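Local atomic coordinates of probable glutathione S-transferase GSTU1 (Oryza sativa, PDB entry 1OYJ), a protein that conjugates reduced glutathione to a wide range of hydrophobic electrophiles, of foreign or endogenous origin, as a tau-class glutathione transferase. Residues 83-87 / 161-167; 118-122 / 133-137; 175-181 / 217-221. One frame throughout, in Å; residues are numbered along the deposited sequence.

Contact 1: 83-87 / 161-167; sequences TPHLL and RLGFVDV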
loop_
_atom_site.group_PDB
_atom_site.type_symbol
_atom_site.label_atom_id
_atom_site.label_comp_id
_atom_site.label_asym_id
_atom_site.label_seq_id
_atom_site.Cartn_x
_atom_site.Cartn_y
_atom_site.Cartn_z
ATOM N N THR A 83 -13.632 17.627 -8.600
ATOM C CA THR A 83 -14.370 16.442 -9.041
ATOM C C THR A 83 -14.872 15.591 -7.877
ATOM O O THR A 83 -14.372 15.714 -6.773
ATOM C CB THR A 83 -13.447 15.605 -9.919
ATOM O OG1 THR A 83 -12.300 15.092 -9.162
ATOM C CG2 THR A 83 -12.898 16.455 -11.061
ATOM N N PRO A 84 -15.905 14.776 -8.078
ATOM C CA PRO A 84 -16.421 13.980 -6.979
ATOM C C PRO A 84 -15.290 13.142 -6.400
ATOM O O PRO A 84 -14.495 12.587 -7.142
ATOM C CB PRO A 84 -17.516 13.114 -7.622
ATOM C CG PRO A 84 -17.769 13.674 -8.938
ATOM C CD PRO A 84 -16.668 14.573 -9.320
ATOM N N HIS A 85 -15.217 13.088 -5.080
ATOM C CA HIS A 85 -14.088 12.548 -4.362
ATOM C C HIS A 85 -14.262 11.054 -4.103
ATOM O O HIS A 85 -15.372 10.577 -3.918
ATOM C CB HIS A 85 -13.909 13.284 -3.027
ATOM C CG HIS A 85 -15.114 13.197 -2.142
ATOM N ND1 HIS A 85 -16.073 14.179 -2.102
ATOM C CD2 HIS A 85 -15.562 12.200 -1.333
ATOM C CE1 HIS A 85 -17.051 13.800 -1.291
ATOM N NE2 HIS A 85 -16.750 12.617 -0.787
ATOM N N LEU A 86 -13.165 10.327 -4.110
ATOM C CA LEU A 86 -13.187 8.888 -3.790
ATOM C C LEU A 86 -13.060 8.688 -2.278
ATOM O O LEU A 86 -13.587 7.736 -1.738
ATOM C CB LEU A 86 -12.043 8.163 -4.496
ATOM C CG LEU A 86 -12.248 8.013 -5.999
ATOM C CD1 LEU A 86 -10.968 7.456 -6.589
ATOM C CD2 LEU A 86 -13.447 7.198 -6.274
ATOM N N LEU A 87 -12.323 9.590 -1.631
ATOM C CA LEU A 87 -12.188 9.569 -0.189
ATOM C C LEU A 87 -12.768 10.862 0.328
ATOM O O LEU A 87 -12.668 11.888 -0.312
ATOM C CB LEU A 87 -10.722 9.492 0.182
ATOM C CG LEU A 87 -9.986 8.199 -0.166
ATOM C CD1 LEU A 87 -8.536 8.387 -0.115
ATOM C CD2 LEU A 87 -10.424 7.145 0.727
ATOM N N ARG A 161 -22.684 6.692 -4.669
ATOM C CA ARG A 161 -21.756 6.464 -5.769
ATOM C C ARG A 161 -20.465 5.765 -5.306
ATOM O O ARG A 161 -20.235 5.573 -4.119
ATOM C CB ARG A 161 -21.428 7.775 -6.473
ATOM C CG ARG A 161 -20.603 8.706 -5.711
ATOM C CD ARG A 161 -20.572 10.196 -6.285
ATOM N NE ARG A 161 -19.986 11.043 -5.269
ATOM C CZ ARG A 161 -18.668 11.036 -4.923
ATOM N NH1 ARG A 161 -18.229 11.826 -3.956
ATOM N NH2 ARG A 161 -17.758 10.296 -5.588
ATOM N N LEU A 162 -19.640 5.367 -6.269
ATOM C CA LEU A 162 -18.441 4.636 -5.973
ATOM C C LEU A 162 -17.468 5.420 -5.103
ATOM O O LEU A 162 -17.225 6.575 -5.333
ATOM C CB LEU A 162 -17.763 4.225 -7.266
ATOM C CG LEU A 162 -18.603 3.317 -8.197
ATOM C CD1 LEU A 162 -17.891 3.248 -9.488
ATOM C CD2 LEU A 162 -18.834 1.911 -7.681
ATOM N N GLY A 163 -16.994 4.784 -4.034
ATOM C CA GLY A 163 -15.933 5.302 -3.212
ATOM C C GLY A 163 -14.578 4.641 -3.559
ATOM O O GLY A 163 -14.469 3.668 -4.406
ATOM N N PHE A 164 -13.561 5.116 -2.845
ATOM C CA PHE A 164 -12.208 4.529 -2.944
ATOM C C PHE A 164 -12.137 2.997 -2.941
ATOM O O PHE A 164 -11.582 2.397 -3.831
ATOM C CB PHE A 164 -11.365 5.045 -1.807
ATOM C CG PHE A 164 -9.895 4.802 -1.943
ATOM C CD1 PHE A 164 -9.174 5.337 -2.947
ATOM C CD2 PHE A 164 -9.198 4.132 -0.958
ATOM C CE1 PHE A 164 -7.766 5.120 -3.012
ATOM C CE2 PHE A 164 -7.789 4.017 -0.978
ATOM C CZ PHE A 164 -7.105 4.435 -2.037
ATOM N N VAL A 165 -12.708 2.332 -1.960
ATOM C CA VAL A 165 -12.659 0.890 -1.930
ATOM C C VAL A 165 -13.475 0.296 -3.005
ATOM O O VAL A 165 -13.068 -0.728 -3.565
ATOM C CB VAL A 165 -13.161 0.329 -0.548
ATOM C CG1 VAL A 165 -13.146 -1.163 -0.523
ATOM C CG2 VAL A 165 -12.231 0.830 0.571
ATOM N N ASP A 166 -14.640 0.878 -3.309
ATOM C CA ASP A 166 -15.463 0.342 -4.373
ATOM C C ASP A 166 -14.637 0.288 -5.690
ATOM O O ASP A 166 -14.633 -0.698 -6.377
ATOM C CB ASP A 166 -16.674 1.115 -4.628
ATOM C CG ASP A 166 -17.602 1.196 -3.396
ATOM O OD1 ASP A 166 -18.244 0.189 -3.018
ATOM O OD2 ASP A 166 -17.739 2.309 -2.841
ATOM N N VAL A 167 -13.983 1.385 -5.988
ATOM C CA VAL A 167 -13.148 1.457 -7.160
ATOM C C VAL A 167 -12.008 0.498 -7.124
ATOM O O VAL A 167 -11.713 -0.177 -8.127
ATOM C CB VAL A 167 -12.786 2.905 -7.491
ATOM C CG1 VAL A 167 -11.879 2.939 -8.732
ATOM C CG2 VAL A 167 -14.028 3.691 -7.843
#

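Contact 2: 118-122 / 133-137; sequences CGSRL and AGREM. With GSH (glutathione), chain O.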
loop_
_atom_site.group_PDB
_atom_site.type_symbol
_atom_site.label_atom_id
_atom_site.label_comp_id
_atom_site.label_asym_id
_atom_site.label_seq_id
_atom_site.Cartn_x
_atom_site.Cartn_y
_atom_site.Cartn_z
ATOM N N CYS A 118 -4.163 -14.036 -4.797
ATOM C CA CYS A 118 -4.885 -15.182 -4.391
ATOM C C CYS A 118 -5.711 -15.690 -5.518
ATOM O O CYS A 118 -5.922 -16.895 -5.646
ATOM C CB CYS A 118 -5.690 -14.906 -3.137
ATOM S SG CYS A 118 -4.614 -14.205 -1.816
ATOM N N GLY A 119 -6.159 -14.770 -6.372
ATOM C CA GLY A 119 -6.849 -15.183 -7.549
ATOM C C GLY A 119 -6.001 -15.949 -8.525
ATOM O O GLY A 119 -6.499 -16.959 -9.100
ATOM N N SER A 120 -4.755 -15.522 -8.706
ATOM C CA SER A 120 -3.904 -16.144 -9.669
ATOM C C SER A 120 -3.633 -17.632 -9.329
ATOM O O SER A 120 -3.495 -18.480 -10.244
ATOM C CB SER A 120 -2.548 -15.441 -9.745
ATOM O OG SER A 120 -2.725 -14.124 -10.239
ATOM N N ARG A 121 -3.566 -17.947 -8.053
ATOM C CA ARG A 121 -3.382 -19.336 -7.657
ATOM C C ARG A 121 -4.461 -20.226 -8.206
ATOM O O ARG A 121 -4.204 -21.418 -8.420
ATOM C CB ARG A 121 -3.433 -19.477 -6.135
ATOM C CG ARG A 121 -2.298 -18.637 -5.475
ATOM C CD ARG A 121 -2.323 -18.680 -3.965
ATOM N NE ARG A 121 -1.131 -18.075 -3.380
ATOM C CZ ARG A 121 -0.841 -18.147 -2.080
ATOM N NH1 ARG A 121 -1.660 -18.792 -1.238
ATOM N NH2 ARG A 121 0.282 -17.612 -1.631
ATOM N N LEU A 122 -5.667 -19.677 -8.426
ATOM C CA LEU A 122 -6.768 -20.525 -8.868
ATOM C C LEU A 122 -6.509 -21.053 -10.282
ATOM O O LEU A 122 -6.987 -22.142 -10.659
ATOM C CB LEU A 122 -8.081 -19.797 -8.834
ATOM C CG LEU A 122 -8.482 -19.208 -7.498
ATOM C CD1 LEU A 122 -9.831 -18.565 -7.580
ATOM C CD2 LEU A 122 -8.543 -20.256 -6.404
ATOM N N ALA A 133 -6.957 -23.475 -2.678
ATOM C CA ALA A 133 -6.850 -22.049 -3.019
ATOM C C ALA A 133 -8.269 -21.442 -3.209
ATOM O O ALA A 133 -8.516 -20.291 -2.823
ATOM C CB ALA A 133 -6.004 -21.826 -4.205
ATOM N N GLY A 134 -9.187 -22.227 -3.730
ATOM C CA GLY A 134 -10.565 -21.834 -3.872
ATOM C C GLY A 134 -11.214 -21.536 -2.507
ATOM O O GLY A 134 -12.021 -20.615 -2.403
ATOM N N ARG A 135 -10.948 -22.366 -1.489
ATOM C CA ARG A 135 -11.511 -22.138 -0.212
ATOM C C ARG A 135 -10.996 -20.821 0.412
ATOM O O ARG A 135 -11.756 -20.097 1.130
ATOM C CB ARG A 135 -11.267 -23.329 0.757
ATOM C CG ARG A 135 -12.098 -24.586 0.380
ATOM C CD ARG A 135 -11.903 -25.756 1.377
ATOM N NE ARG A 135 -10.574 -26.324 1.286
ATOM C CZ ARG A 135 -10.320 -27.490 0.698
ATOM N NH1 ARG A 135 -11.309 -28.094 0.114
ATOM N NH2 ARG A 135 -9.094 -28.037 0.678
ATOM N N GLU A 136 -9.758 -20.495 0.128
ATOM C CA GLU A 136 -9.196 -19.301 0.719
ATOM C C GLU A 136 -9.843 -18.128 -0.031
ATOM O O GLU A 136 -10.123 -17.133 0.594
ATOM C CB GLU A 136 -7.654 -19.227 0.591
ATOM C CG GLU A 136 -6.893 -20.288 1.433
ATOM C CD GLU A 136 -5.487 -19.867 1.832
ATOM O OE1 GLU A 136 -5.264 -19.565 3.042
ATOM O OE2 GLU A 136 -4.640 -19.908 0.958
ATOM N N MET A 137 -10.056 -18.273 -1.351
ATOM C CA MET A 137 -10.711 -17.201 -2.122
ATOM C C MET A 137 -12.108 -16.933 -1.594
ATOM O O MET A 137 -12.457 -15.775 -1.340
ATOM C CB MET A 137 -10.744 -17.423 -3.631
ATOM C CG MET A 137 -11.432 -16.233 -4.389
ATOM S SD MET A 137 -10.721 -14.524 -4.064
ATOM C CE MET A 137 -9.363 -14.698 -5.034
HETATM N N1 GSH O . 2.358 -13.527 3.911
HETATM C CA1 GSH O . 1.673 -14.293 2.868
HETATM C C1 GSH O . 2.084 -15.739 3.029
HETATM O O11 GSH O . 2.583 -16.362 2.101
HETATM O O12 GSH O . 1.947 -16.307 4.095
HETATM C CB1 GSH O . 0.124 -14.053 2.997
HETATM C CG1 GSH O . -0.673 -14.766 1.897
HETATM C CD1 GSH O . -2.192 -14.522 1.764
HETATM O OE1 GSH O . -2.629 -13.396 1.611
HETATM N N2 GSH O . -2.964 -15.613 1.758
HETATM C CA2 GSH O . -4.361 -15.648 1.318
HETATM C C2 GSH O . -5.283 -16.002 2.434
HETATM O O2 GSH O . -6.464 -16.355 2.208
HETATM C CB2 GSH O . -4.527 -16.597 0.144
HETATM S SG2 GSH O . -3.545 -15.991 -1.240
HETATM N N3 GSH O . -4.700 -15.845 3.660
HETATM C CA3 GSH O . -5.472 -15.962 4.885
HETATM C C3 GSH O . -6.528 -14.881 5.113
HETATM O O31 GSH O . -6.465 -13.803 4.430
HETATM O O32 GSH O . -7.433 -15.108 5.985
HETATM O O HOH W 1 -6.249 -18.489 -3.063
#

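Contact 3: 175-181 / 217-221; sequences WFYSYER and VYDFV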
loop_
_atom_site.group_PDB
_atom_site.type_symbol
_atom_site.label_atom_id
_atom_site.label_comp_id
_atom_site.label_asym_id
_atom_site.label_seq_id
_atom_site.Cartn_x
_atom_site.Cartn_y
_atom_site.Cartn_z
ATOM N N TRP A 175 -13.614 -10.937 -12.773
ATOM C CA TRP A 175 -12.921 -12.192 -12.577
ATOM C C TRP A 175 -13.708 -13.118 -11.689
ATOM O O TRP A 175 -13.281 -14.261 -11.481
ATOM C CB TRP A 175 -11.530 -11.906 -11.970
ATOM C CG TRP A 175 -10.676 -11.004 -12.785
ATOM C CD1 TRP A 175 -10.897 -9.751 -13.062
ATOM C CD2 TRP A 175 -9.451 -11.337 -13.452
ATOM N NE1 TRP A 175 -9.896 -9.231 -13.838
ATOM C CE2 TRP A 175 -8.994 -10.198 -14.087
ATOM C CE3 TRP A 175 -8.697 -12.473 -13.561
ATOM C CZ2 TRP A 175 -7.806 -10.159 -14.806
ATOM C CZ3 TRP A 175 -7.557 -12.425 -14.326
ATOM C CH2 TRP A 175 -7.121 -11.290 -14.901
ATOM N N PHE A 176 -14.846 -12.685 -11.142
ATOM C CA PHE A 176 -15.537 -13.547 -10.180
ATOM C C PHE A 176 -15.896 -14.905 -10.851
ATOM O O PHE A 176 -15.705 -15.973 -10.294
ATOM C CB PHE A 176 -16.787 -12.915 -9.567
ATOM C CG PHE A 176 -16.509 -11.911 -8.441
ATOM C CD1 PHE A 176 -15.218 -11.587 -8.053
ATOM C CD2 PHE A 176 -17.573 -11.260 -7.832
ATOM C CE1 PHE A 176 -14.994 -10.663 -7.082
ATOM C CE2 PHE A 176 -17.291 -10.349 -6.775
ATOM C CZ PHE A 176 -16.050 -10.048 -6.464
ATOM N N TYR A 177 -16.317 -14.819 -12.094
ATOM C CA TYR A 177 -16.754 -15.986 -12.844
ATOM C C TYR A 177 -15.622 -16.950 -12.958
ATOM O O TYR A 177 -15.823 -18.121 -12.699
ATOM C CB TYR A 177 -17.358 -15.594 -14.218
ATOM C CG TYR A 177 -17.675 -16.807 -15.105
ATOM C CD1 TYR A 177 -18.736 -17.674 -14.803
ATOM C CD2 TYR A 177 -16.901 -17.108 -16.205
ATOM C CE1 TYR A 177 -19.029 -18.837 -15.631
ATOM C CE2 TYR A 177 -17.196 -18.218 -17.032
ATOM C CZ TYR A 177 -18.261 -19.086 -16.738
ATOM O OH TYR A 177 -18.544 -20.203 -17.536
ATOM N N SER A 178 -14.439 -16.455 -13.307
ATOM C CA SER A 178 -13.254 -17.253 -13.405
ATOM C C SER A 178 -12.856 -17.868 -12.042
ATOM O O SER A 178 -12.404 -19.013 -12.009
ATOM C CB SER A 178 -12.097 -16.417 -13.986
ATOM O OG SER A 178 -12.376 -15.980 -15.306
ATOM N N TYR A 179 -13.043 -17.122 -10.965
ATOM C CA TYR A 179 -12.751 -17.654 -9.640
ATOM C C TYR A 179 -13.695 -18.800 -9.364
ATOM O O TYR A 179 -13.268 -19.793 -8.779
ATOM C CB TYR A 179 -12.966 -16.639 -8.529
ATOM C CG TYR A 179 -12.087 -15.404 -8.582
ATOM C CD1 TYR A 179 -10.940 -15.369 -9.292
ATOM C CD2 TYR A 179 -12.407 -14.324 -7.870
ATOM C CE1 TYR A 179 -10.182 -14.209 -9.341
ATOM C CE2 TYR A 179 -11.647 -13.214 -7.885
ATOM C CZ TYR A 179 -10.561 -13.160 -8.629
ATOM O OH TYR A 179 -9.817 -11.971 -8.603
ATOM N N GLU A 180 -14.960 -18.626 -9.770
ATOM C CA GLU A 180 -15.988 -19.656 -9.619
ATOM C C GLU A 180 -15.700 -20.943 -10.300
ATOM O O GLU A 180 -15.776 -22.038 -9.667
ATOM C CB GLU A 180 -17.407 -19.194 -10.013
ATOM C CG GLU A 180 -17.984 -18.198 -9.032
ATOM C CD GLU A 180 -19.285 -17.549 -9.472
ATOM O OE1 GLU A 180 -19.566 -17.500 -10.674
ATOM O OE2 GLU A 180 -20.029 -17.133 -8.593
ATOM N N ARG A 181 -15.304 -20.846 -11.554
ATOM C CA ARG A 181 -15.067 -22.043 -12.299
ATOM C C ARG A 181 -13.776 -22.709 -11.842
ATOM O O ARG A 181 -13.715 -23.920 -11.731
ATOM C CB ARG A 181 -15.011 -21.714 -13.807
ATOM C CG ARG A 181 -16.374 -21.229 -14.336
ATOM C CD ARG A 181 -16.786 -21.771 -15.612
ATOM N NE ARG A 181 -16.965 -23.221 -15.655
ATOM C CZ ARG A 181 -16.495 -23.976 -16.642
ATOM N NH1 ARG A 181 -16.724 -25.285 -16.674
ATOM N NH2 ARG A 181 -15.773 -23.424 -17.611
ATOM N N VAL A 217 -12.816 -12.360 -19.752
ATOM C CA VAL A 217 -11.787 -12.593 -18.748
ATOM C C VAL A 217 -11.550 -14.059 -18.587
ATOM O O VAL A 217 -10.416 -14.467 -18.537
ATOM C CB VAL A 217 -12.115 -11.934 -17.383
ATOM C CG1 VAL A 217 -11.140 -12.318 -16.253
ATOM C CG2 VAL A 217 -12.125 -10.425 -17.493
ATOM N N TYR A 218 -12.585 -14.867 -18.655
ATOM C CA TYR A 218 -12.380 -16.319 -18.494
ATOM C C TYR A 218 -11.537 -16.866 -19.619
ATOM O O TYR A 218 -10.785 -17.811 -19.416
ATOM C CB TYR A 218 -13.658 -17.077 -18.469
ATOM C CG TYR A 218 -13.541 -18.580 -18.126
ATOM C CD1 TYR A 218 -12.847 -19.007 -17.026
ATOM C CD2 TYR A 218 -14.136 -19.537 -18.921
ATOM C CE1 TYR A 218 -12.765 -20.329 -16.694
ATOM C CE2 TYR A 218 -14.038 -20.894 -18.595
ATOM C CZ TYR A 218 -13.353 -21.254 -17.484
ATOM O OH TYR A 218 -13.204 -22.555 -17.124
ATOM N N ASP A 219 -11.728 -16.305 -20.809
ATOM C CA ASP A 219 -10.951 -16.681 -21.983
ATOM C C ASP A 219 -9.501 -16.262 -21.826
ATOM O O ASP A 219 -8.543 -17.029 -22.101
ATOM C CB ASP A 219 -11.604 -16.029 -23.176
ATOM C CG ASP A 219 -12.736 -16.866 -23.722
ATOM O OD1 ASP A 219 -12.864 -18.092 -23.376
ATOM O OD2 ASP A 219 -13.555 -16.342 -24.471
ATOM N N PHE A 220 -9.280 -15.096 -21.266
ATOM C CA PHE A 220 -7.891 -14.681 -20.975
ATOM C C PHE A 220 -7.265 -15.645 -19.901
ATOM O O PHE A 220 -6.102 -16.044 -20.038
ATOM C CB PHE A 220 -7.865 -13.265 -20.517
ATOM C CG PHE A 220 -6.536 -12.738 -20.303
ATOM C CD1 PHE A 220 -5.749 -12.386 -21.363
ATOM C CD2 PHE A 220 -6.058 -12.543 -19.030
ATOM C CE1 PHE A 220 -4.450 -11.931 -21.169
ATOM C CE2 PHE A 220 -4.808 -12.047 -18.825
ATOM C CZ PHE A 220 -4.000 -11.720 -19.924
ATOM N N VAL A 221 -8.031 -16.032 -18.882
ATOM C CA VAL A 221 -7.496 -16.895 -17.852
ATOM C C VAL A 221 -7.087 -18.198 -18.535
ATOM O O VAL A 221 -6.145 -18.885 -18.130
ATOM C CB VAL A 221 -8.530 -17.162 -16.834
ATOM C CG1 VAL A 221 -8.156 -18.310 -15.966
ATOM C CG2 VAL A 221 -8.696 -15.921 -16.007
#

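Contact 1: 83-87 / 161-167
The carbonyl oxygen of His85 is gripped end-on by two nitrogens of Arg161, NH2 to His85 O at 2.9 Å and NH1 to His85 O at 3.1 Å. NH1 lies in the carbonyl plane on a lone pair, whereas NH2 stands above that plane; the oxygen lies near the guanidinium plane. The guanidinium is fixed by its neighbours: Pro84 CB lies over one face, toward the rim, and Arg161 NH1 sits over the centre of the His85 imidazole, the two flat groups nearly perpendicular at 84°. Arg161 reaches this place with an extended chain from CG to NE. The next carbonyl of the loop, Leu86 O, accepts from Phe164 N at 2.8 Å, so a backbone N-H of the first turn of helix 164-169 is satisfied by the other segment. Beside this bond, Leu87 CD1 lies over the phenyl face of Phe164, 4.2 Å from the ring centroid, in a CH-pi contact. Leu87 CD2 presses on Phe164 CB, and Leu86 CD2 meets Val167 CG2 at 3.9 Å. Asp77 of helix 69-79 accepts from the N-H groups of Leu86 and Leu87, tying the loop to that helix. Gly163, the N-cap, donates its N-H to Asp166 OD2 at 2.8 Å. Glycine has no side chain to return a second bond, so Asp166, at N3, supplies the side-chain half of the N-capping box known from glutathione transferases.

Contact 2: 118-122 / 133-137
Helix segments 118-122 and 133-137 run roughly antiparallel, their axes 9.1 Å apart at closest approach and 146° between directions, with Leu122 beside Ala133 and Cys118 beside Met137. At Ala133 and Gly134, Leu122 CD2 presses directly on the backbone, 3.4 Å from Ala133 C, and Ala133 CB faces Arg121 CB. Met137 leaves its helix with CG anti to the backbone N (chi1 -179°), then bends at the next two torsions, which brings its CE methyl to 3.5 Å from Gly119 N and against Cys118 CB. A water spans the interface, donating one hydrogen to Cys118 O and the other to Ala133 O. On the side of Arg121 and Glu136, both partly exposed, sits a glutathione covalently joined through sulfur, Cys118 SG to glutathione SG2 at 2.2 Å. SG2 lies over one face of the extended Arg121's guanidinium, toward its rim, 3.4 Å from Arg121 NH1. From the partner helix, Glu136 approaches the same tripeptide, OE2 lying 3.4 Å from glutathione CB2, and it forms a long salt bridge, Arg121 NH1 to Glu136 OE2 at 3.9 Å. The sulfur-sulfur bond makes the adduct a mixed disulfide, separate from the glutathione bound at Ser15; the positive charge of Arg121 beside the glutathione sulfur, with Lys114 also hydrogen-bonded to the tripeptide, would probably favour a thiolate at that sulfur.

Contact 3: 175-181 / 217-221
Two aromatic contacts lead. Val217 CG1 sits over the Trp175 indole, 3.6 Å from the centroid of the five-membered ring, in a CH-pi contact; having CG1 anti to its backbone N (chi1 172°) places that methyl there. Tyr177 turns its ring edge to the face of Tyr218 in a T-shaped pair, with centroids 5.3 Å apart and planes at 76°. Apolar packing extends the indole side: Val221 CG2 lies 4.0 Å from Trp175 CZ3, and Phe220 CD2 comes near Trp175 CH2. In this way helix 214-229, the C-terminal helix of the helical domain, packs on helix 176-183; the axes of segments 176-181 and 217-221 lie 52° apart. Trp175 and Phe220 also both touch Val14, in the loop that precedes the glutathione-binding Ser15; the Trp175 and Ser15 side chains are about 7 Å apart. Two polar side chains also reach Tyr218. Ser178 OG abuts the backbone of helix 214-229, 3.2 Å from Tyr218 CA, and lies at the edge of the Tyr218 ring, near its plane. Arg181, its chain bent at chi2 and chi3, brings NH2 to 2.8 Å from Tyr218 OH, but the angle is too poor for a hydrogen bond, and the guanidinium and phenol planes are steeply inclined.

In the fold
Contacts 2 and 3 are neighbours, with centres about 12 Å apart, and Tyr179 joins them: within 175-181, it packs through its backbone and ring on Leu122, Gly119 and Met137 of contact 2. Contact 1 sits on the other side of the chain's centre, about 26 to 27 Å away between centres. Contact 1 and contact 2 are mostly buried; contact 3 is partly so, with Arg181 exposed. The chemistry follows position: backbone carbonyls receive the bonds where contact 1 pins a loop to a helix start, covalent sulfur and charged groups mark 118-122 / 133-137, and aromatic rings dominate 175-181 / 217-221.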